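Local coordinates for protein hepatocyte growth factor-regulated tyrosine kinase substrate (Drosophila melanogaster, PDB 1DVP) that is essential for endosomal membrane invagination and multivesicular body formation, binds ubiquitin, and damps receptor tyrosine kinase signalling by promoting degradation of active receptors, at residues S4-N9 with C30-Q35; E67-V70 with P76-E79; V169-T172 with R176-H179. All coordinates share one frame; numbering follows the deposited sequence.

Contact 1. Residues S4-N9 with C30-Q35; sequences SSFCKN and CDEINQ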
loop_
_atom_site.group_PDB
_atom_site.type_symbol
_atom_site.label_atom_id
_atom_site.label_comp_id
_atom_site.label_asym_id
_atom_site.label_seq_id
_atom_site.Cartn_x
_atom_site.Cartn_y
_atom_site.Cartn_z
ATOM N N SER A 4 24.350 8.386 -27.294
ATOM C CA SER A 4 23.102 8.687 -26.616
ATOM C C SER A 4 22.850 7.711 -25.475
ATOM O O SER A 4 23.153 6.516 -25.563
ATOM C CB SER A 4 21.922 8.652 -27.579
ATOM O OG SER A 4 21.476 7.327 -27.813
ATOM N N SER A 5 22.320 8.255 -24.389
ATOM C CA SER A 5 21.979 7.497 -23.200
ATOM C C SER A 5 21.100 6.309 -23.610
ATOM O O SER A 5 21.285 5.204 -23.129
ATOM C CB SER A 5 21.239 8.419 -22.207
ATOM O OG SER A 5 20.727 7.696 -21.112
ATOM N N PHE A 6 20.145 6.551 -24.498
ATOM C CA PHE A 6 19.287 5.495 -24.995
ATOM C C PHE A 6 20.103 4.283 -25.515
ATOM O O PHE A 6 19.845 3.148 -25.121
ATOM C CB PHE A 6 18.386 6.023 -26.113
ATOM C CG PHE A 6 17.722 4.943 -26.919
ATOM C CD1 PHE A 6 16.688 4.185 -26.384
ATOM C CD2 PHE A 6 18.166 4.648 -28.214
ATOM C CE1 PHE A 6 16.113 3.152 -27.115
ATOM C CE2 PHE A 6 17.590 3.610 -28.958
ATOM C CZ PHE A 6 16.567 2.860 -28.409
ATOM N N CYS A 7 21.079 4.534 -26.395
ATOM C CA CYS A 7 21.871 3.450 -26.941
ATOM C C CYS A 7 22.627 2.676 -25.858
ATOM O O CYS A 7 22.736 1.459 -25.929
ATOM C CB CYS A 7 22.801 3.965 -28.054
ATOM S SG CYS A 7 21.898 4.116 -29.657
ATOM N N LYS A 8 23.106 3.357 -24.835
ATOM C CA LYS A 8 23.806 2.640 -23.780
ATOM C C LYS A 8 22.808 1.759 -23.007
ATOM O O LYS A 8 23.143 0.663 -22.559
ATOM C CB LYS A 8 24.499 3.620 -22.819
ATOM C CG LYS A 8 25.030 2.967 -21.522
ATOM C CD LYS A 8 26.573 2.843 -21.510
ATOM C CE LYS A 8 27.066 1.898 -20.415
ATOM N NZ LYS A 8 26.414 2.197 -19.106
ATOM N N ASN A 9 21.585 2.249 -22.832
ATOM C CA ASN A 9 20.594 1.464 -22.119
ATOM C C ASN A 9 20.180 0.257 -22.977
ATOM O O ASN A 9 19.967 -0.814 -22.456
ATOM C CB ASN A 9 19.367 2.331 -21.736
ATOM C CG ASN A 9 19.696 3.424 -20.701
ATOM O OD1 ASN A 9 20.441 3.211 -19.747
ATOM N ND2 ASN A 9 19.110 4.606 -20.896
ATOM N N CYS A 30 11.811 3.097 -21.802
ATOM C CA CYS A 30 10.421 3.559 -21.902
ATOM C C CYS A 30 10.283 5.030 -21.521
ATOM O O CYS A 30 9.631 5.780 -22.223
ATOM C CB CYS A 30 9.523 2.693 -21.024
ATOM S SG CYS A 30 9.492 1.003 -21.623
ATOM N N ASP A 31 10.880 5.447 -20.408
ATOM C CA ASP A 31 10.840 6.862 -20.009
ATOM C C ASP A 31 11.489 7.782 -21.073
ATOM O O ASP A 31 10.945 8.851 -21.408
ATOM C CB ASP A 31 11.557 7.053 -18.661
ATOM C CG ASP A 31 10.693 6.598 -17.468
ATOM O OD1 ASP A 31 9.446 6.565 -17.621
ATOM O OD2 ASP A 31 11.266 6.302 -16.405
ATOM N N GLU A 32 12.664 7.380 -21.595
ATOM C CA GLU A 32 13.344 8.212 -22.608
ATOM C C GLU A 32 12.435 8.445 -23.813
ATOM O O GLU A 32 12.434 9.536 -24.360
ATOM C CB GLU A 32 14.690 7.599 -23.062
ATOM C CG GLU A 32 15.660 7.402 -21.893
ATOM C CD GLU A 32 16.994 6.689 -22.206
ATOM O OE1 GLU A 32 17.023 5.481 -22.569
ATOM O OE2 GLU A 32 18.034 7.361 -22.037
ATOM N N ILE A 33 11.638 7.456 -24.208
ATOM C CA ILE A 33 10.753 7.645 -25.350
ATOM C C ILE A 33 9.571 8.541 -24.961
ATOM O O ILE A 33 9.219 9.512 -25.666
ATOM C CB ILE A 33 10.230 6.288 -25.871
ATOM C CG1 ILE A 33 11.407 5.453 -26.390
ATOM C CG2 ILE A 33 9.176 6.506 -26.950
ATOM C CD1 ILE A 33 10.976 4.025 -26.925
ATOM N N ASN A 34 8.985 8.226 -23.816
ATOM C CA ASN A 34 7.848 8.973 -23.294
ATOM C C ASN A 34 8.210 10.449 -23.087
ATOM O O ASN A 34 7.404 11.321 -23.361
ATOM C CB ASN A 34 7.375 8.330 -21.983
ATOM C CG ASN A 34 6.637 6.978 -22.201
ATOM O OD1 ASN A 34 6.529 6.188 -21.276
ATOM N ND2 ASN A 34 6.127 6.738 -23.407
ATOM N N GLN A 35 9.438 10.722 -22.635
ATOM C CA GLN A 35 9.853 12.105 -22.407
ATOM C C GLN A 35 10.463 12.824 -23.632
ATOM O O GLN A 35 10.917 13.949 -23.532
ATOM C CB GLN A 35 10.804 12.169 -21.203
ATOM C CG GLN A 35 10.076 11.924 -19.869
ATOM C CD GLN A 35 10.998 11.907 -18.639
ATOM O OE1 GLN A 35 11.995 11.161 -18.598
ATOM N NE2 GLN A 35 10.649 12.724 -17.611
#
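Glu32 reaches from helix 23-34 to the first turn of helix 5-14, and its carboxylate carries nearly all of the contact. Ser5 and Asn9 both donate to it. The hydroxyl of Ser5 donates a hydrogen bond to OE2 of Glu32, OG to OE2 2.9 Å, meeting that oxygen nearly end-on to its C-O bond. The amide of Asn9, one turn further on, donates through ND2 to OE1 of Glu32 at 2.8 Å. That acceptor lies close to the plane of the Asn9 amide, whereas ND2 itself stands above the carboxylate plane, 43° out of it, so the two flat groups are steeply inclined to each other. The Glu32 chain runs straight out beyond CG, which carries the carboxylate across the gap between helix segments 5-9 and 30-34, whose axes approach to 10.6 Å.

The carboxylate also packs closely on Phe6. OE1 of Glu32 lies 3.3 Å from CA of Phe6 and near the plane of the Phe6 ring, at its edge. Apolar packing is left to the ring itself: with CG opposite the backbone N (chi1 165°), it continues past the carboxylate to Ile29, Ala43 and Ala46, so it joins helix 5-14 to both helix 23-34 and helix 40-51.

Within segment 4-9, Ser4 is the N-cap: its OG accepts from N of Cys7 at 3.2 Å. The buried carboxylate of Glu32 lies beside this first turn of helix 5-14, where the helix dipole would probably favour a negative charge. The two helix segments run close to antiparallel, at 154°, as neighbouring helices do in the right-handed helical superhelix of a VHS domain, here at its N-terminal end.

Contact 2. Residues E67-V70 with P76-E79; sequences ESIV and PVHE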
loop_
_atom_site.group_PDB
_atom_site.type_symbol
_atom_site.label_atom_id
_atom_site.label_comp_id
_atom_site.label_asym_id
_atom_site.label_seq_id
_atom_site.Cartn_x
_atom_site.Cartn_y
_atom_site.Cartn_z
ATOM N N GLU A 67 8.447 -5.421 -26.721
ATOM C CA GLU A 67 7.180 -5.673 -26.052
ATOM C C GLU A 67 6.879 -4.548 -25.046
ATOM O O GLU A 67 5.744 -4.077 -24.925
ATOM C CB GLU A 67 7.252 -7.012 -25.341
ATOM C CG GLU A 67 6.029 -7.391 -24.474
ATOM C CD GLU A 67 6.279 -8.728 -23.761
ATOM O OE1 GLU A 67 7.346 -9.340 -24.050
ATOM O OE2 GLU A 67 5.449 -9.163 -22.929
ATOM N N SER A 68 7.927 -4.129 -24.338
ATOM C CA SER A 68 7.824 -3.094 -23.322
ATOM C C SER A 68 7.500 -1.710 -23.824
ATOM O O SER A 68 6.708 -1.020 -23.191
ATOM C CB SER A 68 9.114 -3.024 -22.490
ATOM O OG SER A 68 9.321 -4.246 -21.845
ATOM N N ILE A 69 8.107 -1.270 -24.922
ATOM C CA ILE A 69 7.769 0.080 -25.372
ATOM C C ILE A 69 6.377 0.112 -26.013
ATOM O O ILE A 69 5.675 1.116 -25.939
ATOM C CB ILE A 69 8.860 0.686 -26.339
ATOM C CG1 ILE A 69 8.960 -0.121 -27.642
ATOM C CG2 ILE A 69 10.227 0.675 -25.647
ATOM C CD1 ILE A 69 9.806 0.601 -28.732
ATOM N N VAL A 70 5.966 -1.004 -26.616
ATOM C CA VAL A 70 4.653 -1.056 -27.227
ATOM C C VAL A 70 3.688 -0.987 -26.081
ATOM O O VAL A 70 2.654 -0.323 -26.136
ATOM C CB VAL A 70 4.412 -2.383 -28.010
ATOM C CG1 VAL A 70 2.874 -2.587 -28.277
ATOM C CG2 VAL A 70 5.135 -2.328 -29.333
ATOM N N PRO A 76 2.429 6.965 -29.939
ATOM C CA PRO A 76 3.622 7.329 -30.716
ATOM C C PRO A 76 4.417 6.086 -31.199
ATOM O O PRO A 76 4.946 6.050 -32.320
ATOM C CB PRO A 76 4.413 8.188 -29.735
ATOM C CG PRO A 76 3.345 8.875 -28.962
ATOM C CD PRO A 76 2.359 7.744 -28.693
ATOM N N VAL A 77 4.475 5.067 -30.341
ATOM C CA VAL A 77 5.183 3.844 -30.663
ATOM C C VAL A 77 4.313 2.908 -31.518
ATOM O O VAL A 77 4.793 2.300 -32.459
ATOM C CB VAL A 77 5.661 3.136 -29.346
ATOM C CG1 VAL A 77 6.034 1.690 -29.598
ATOM C CG2 VAL A 77 6.855 3.896 -28.777
ATOM N N HIS A 78 3.034 2.814 -31.192
ATOM C CA HIS A 78 2.123 1.944 -31.927
ATOM C C HIS A 78 2.068 2.292 -33.405
ATOM O O HIS A 78 2.035 1.423 -34.266
ATOM C CB HIS A 78 0.726 2.028 -31.315
ATOM C CG HIS A 78 0.686 1.647 -29.861
ATOM N ND1 HIS A 78 -0.401 1.903 -29.052
ATOM C CD2 HIS A 78 1.593 1.006 -29.083
ATOM C CE1 HIS A 78 -0.159 1.433 -27.840
ATOM N NE2 HIS A 78 1.040 0.883 -27.835
ATOM N N GLU A 79 2.084 3.577 -33.698
ATOM C CA GLU A 79 2.018 4.016 -35.078
ATOM C C GLU A 79 3.316 3.764 -35.817
ATOM O O GLU A 79 3.297 3.436 -37.004
ATOM C CB GLU A 79 1.642 5.490 -35.113
ATOM C CG GLU A 79 0.226 5.700 -34.638
ATOM C CD GLU A 79 -0.035 7.096 -34.124
ATOM O OE1 GLU A 79 -1.139 7.307 -33.575
ATOM O OE2 GLU A 79 0.850 7.978 -34.255
#
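NE2 of His78 donates to the main-chain O of Val70 at 2.6 Å, a short bond from a side chain of helix 74-81 to the C-terminal part of helix 56-72. It is well formed: the N-H...O angle is 159°, the oxygen lies in the plane of the imidazole, and the donor arrives in the carbonyl plane on a lone pair. The imidazole thus meets the carbonyl with its edge. With CG opposite its own carbonyl carbon (chi1 -58°), the ring swings back toward helix 56-72, and CD2 of His78 comes within 3.9 Å of CG1 of Val70. The ring also meets Phe117 edge-to-face and touches Tyr123.

Val77 packs between the two segments beside this bond. Its CB is directed at segment 67-70, and CG1, set opposite the backbone N (chi1 163°), does most of the touching. That methyl rests 3.7 Å from O of Ile69, lies 4.0 Å from CG1 of Ile69, and approaches CG2 of Val70 at 4.1 Å. The Val77 and Ile69 side chains cross at about a right angle.

The apolar groups lead on into neighbouring helices. Ile69 packs against Ile29 and Ile33 of helix 23-34 and Ile47 of helix 40-51, while Val70 lies against Trp113 of helix 100-116 and also touches Phe82 and Phe150.

All four touching residues are buried in the VHS domain. Near the end of a helix, where main-chain carbonyls begin to lack partners further along the chain, the imidazole N-H supplies Val70 O with a donor. A carbonyl oxygen can only accept, so the short bond implies a proton on NE2 of His78, and ring rotation is restrained by the hydrogen bond and the aromatic neighbours together.

Contact 3. Residues V169-T172 with R176-H179; sequences VEFT and RKHH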
loop_
_atom_site.group_PDB
_atom_site.type_symbol
_atom_site.label_atom_id
_atom_site.label_comp_id
_atom_site.label_asym_id
_atom_site.label_seq_id
_atom_site.Cartn_x
_atom_site.Cartn_y
_atom_site.Cartn_z
ATOM N N VAL A 169 -10.435 -14.355 6.404
ATOM C CA VAL A 169 -10.458 -14.164 7.863
ATOM C C VAL A 169 -10.754 -12.655 8.154
ATOM O O VAL A 169 -10.303 -11.763 7.403
ATOM C CB VAL A 169 -9.083 -14.569 8.484
ATOM C CG1 VAL A 169 -8.015 -13.633 7.934
ATOM C CG2 VAL A 169 -9.126 -14.582 9.990
ATOM N N GLU A 170 -11.457 -12.363 9.241
ATOM C CA GLU A 170 -11.782 -10.966 9.550
ATOM C C GLU A 170 -10.609 -10.306 10.221
ATOM O O GLU A 170 -10.060 -10.854 11.194
ATOM C CB GLU A 170 -13.011 -10.855 10.459
ATOM C CG GLU A 170 -14.261 -11.362 9.862
ATOM C CD GLU A 170 -15.487 -11.139 10.749
ATOM O OE1 GLU A 170 -15.397 -11.067 11.984
ATOM O OE2 GLU A 170 -16.597 -11.051 10.191
ATOM N N PHE A 171 -10.214 -9.128 9.708
ATOM C CA PHE A 171 -9.093 -8.443 10.310
ATOM C C PHE A 171 -9.505 -7.981 11.693
ATOM O O PHE A 171 -10.638 -7.642 11.899
ATOM C CB PHE A 171 -8.683 -7.197 9.485
ATOM C CG PHE A 171 -8.097 -7.529 8.120
ATOM C CD1 PHE A 171 -8.663 -7.013 6.972
ATOM C CD2 PHE A 171 -6.988 -8.388 8.020
ATOM C CE1 PHE A 171 -8.170 -7.325 5.741
ATOM C CE2 PHE A 171 -6.480 -8.710 6.797
ATOM C CZ PHE A 171 -7.056 -8.190 5.632
ATOM N N THR A 172 -8.557 -7.964 12.625
ATOM C CA THR A 172 -8.762 -7.459 13.983
ATOM C C THR A 172 -7.696 -6.395 14.174
ATOM O O THR A 172 -6.982 -6.082 13.247
ATOM C CB THR A 172 -8.564 -8.566 15.055
ATOM O OG1 THR A 172 -7.223 -9.102 14.980
ATOM C CG2 THR A 172 -9.586 -9.716 14.791
ATOM N N ARG A 176 -3.986 -7.694 11.525
ATOM C CA ARG A 176 -4.196 -6.573 10.621
ATOM C C ARG A 176 -3.900 -6.827 9.136
ATOM O O ARG A 176 -3.284 -7.833 8.740
ATOM C CB ARG A 176 -3.360 -5.397 11.125
ATOM C CG ARG A 176 -1.850 -5.678 11.053
ATOM C CD ARG A 176 -1.023 -4.444 11.444
ATOM N NE ARG A 176 0.395 -4.768 11.476
ATOM C CZ ARG A 176 1.278 -4.568 10.519
ATOM N NH1 ARG A 176 0.964 -3.990 9.330
ATOM N NH2 ARG A 176 2.515 -5.025 10.754
ATOM N N LYS A 177 -4.309 -5.868 8.318
ATOM C CA LYS A 177 -4.138 -5.985 6.884
ATOM C C LYS A 177 -2.745 -5.671 6.406
ATOM O O LYS A 177 -1.942 -5.003 7.090
ATOM C CB LYS A 177 -5.142 -5.083 6.182
ATOM C CG LYS A 177 -5.052 -3.632 6.607
ATOM C CD LYS A 177 -6.290 -2.828 6.075
ATOM C CE LYS A 177 -7.557 -3.624 6.292
ATOM N NZ LYS A 177 -8.237 -3.318 7.620
ATOM N N HIS A 178 -2.459 -6.198 5.230
ATOM C CA HIS A 178 -1.173 -5.994 4.587
ATOM C C HIS A 178 -1.509 -5.998 3.115
ATOM O O HIS A 178 -2.392 -6.768 2.718
ATOM C CB HIS A 178 -0.214 -7.170 4.854
ATOM C CG HIS A 178 0.080 -7.412 6.292
ATOM N ND1 HIS A 178 1.088 -6.748 6.987
ATOM C CD2 HIS A 178 -0.558 -8.203 7.200
ATOM C CE1 HIS A 178 1.040 -7.113 8.256
ATOM N NE2 HIS A 178 0.052 -7.990 8.413
ATOM N N HIS A 179 -0.866 -5.139 2.304
ATOM C CA HIS A 179 -1.147 -5.205 0.881
ATOM C C HIS A 179 -0.118 -6.063 0.140
ATOM O O HIS A 179 1.099 -6.075 0.462
ATOM C CB HIS A 179 -1.137 -3.790 0.225
ATOM C CG HIS A 179 -2.235 -2.892 0.702
ATOM N ND1 HIS A 179 -2.204 -2.251 1.928
ATOM C CD2 HIS A 179 -3.401 -2.523 0.110
ATOM C CE1 HIS A 179 -3.296 -1.525 2.069
ATOM N NE2 HIS A 179 -4.039 -1.675 0.979
#
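Residues 176-179 begin the basic RKHHCR signature of FYVE domains, which in relatives binds phosphatidylinositol 3-phosphate; here the loop holding Phe171 folds against it, close to the zinc ion bound by Cys164, Cys167, Cys188 and Cys191. Lys177 lies over one face of the Phe171 ring. Its CB forms a CH-pi contact, 3.8 Å from the ring centroid and 14° off the normal, and its CA is 3.6 Å from CE2 of Phe171. CG of Lys177 sits between its backbone N and carbonyl carbon (chi1 56°), and further bends in the chain bring CE back to within 3.6 Å of CD1 of Phe171. The two side chains cross at about a right angle. Alongside, C of Arg176 approaches CD2 of Phe171 at 3.6 Å.

The ring also packs on Val186, the Phe171 backbone is hydrogen-bonded to that of Arg162, and OG1 of Thr172 accepts from N of Asn175. His178 and His179 hold a citrate through their ND1 atoms, consistent with an anion in the phosphoinositide headgroup site, and His179 stacks with Trp158 of the second subunit. Between the segments, dispersion and CH-pi attraction dominate: the aliphatic part of Lys177 shields the aromatic face beside the zinc site.

How the contacts relate
From the N terminus, contact 1 comes first, closing the 20-residue connection that contains the end of helix 5-14 and the first part of helix 23-34. Contact 2 follows in series, closing the short connection between helices 56-72 and 74-81. The two do not nest or cross, yet they touch: Ile33 packs on Ile69 and Val77, and Cys30 on Ser68 and Ile69, so helix 23-34 joins both within the VHS domain. Contact 3 closes the short connection 173-175 in the FYVE finger, its centre about 40 Å from those of the others. The second subunit brings the domains together: Asp31 of segment 30-35 is hydrogen-bonded to the loop at Phe173 and Thr174 of that subunit.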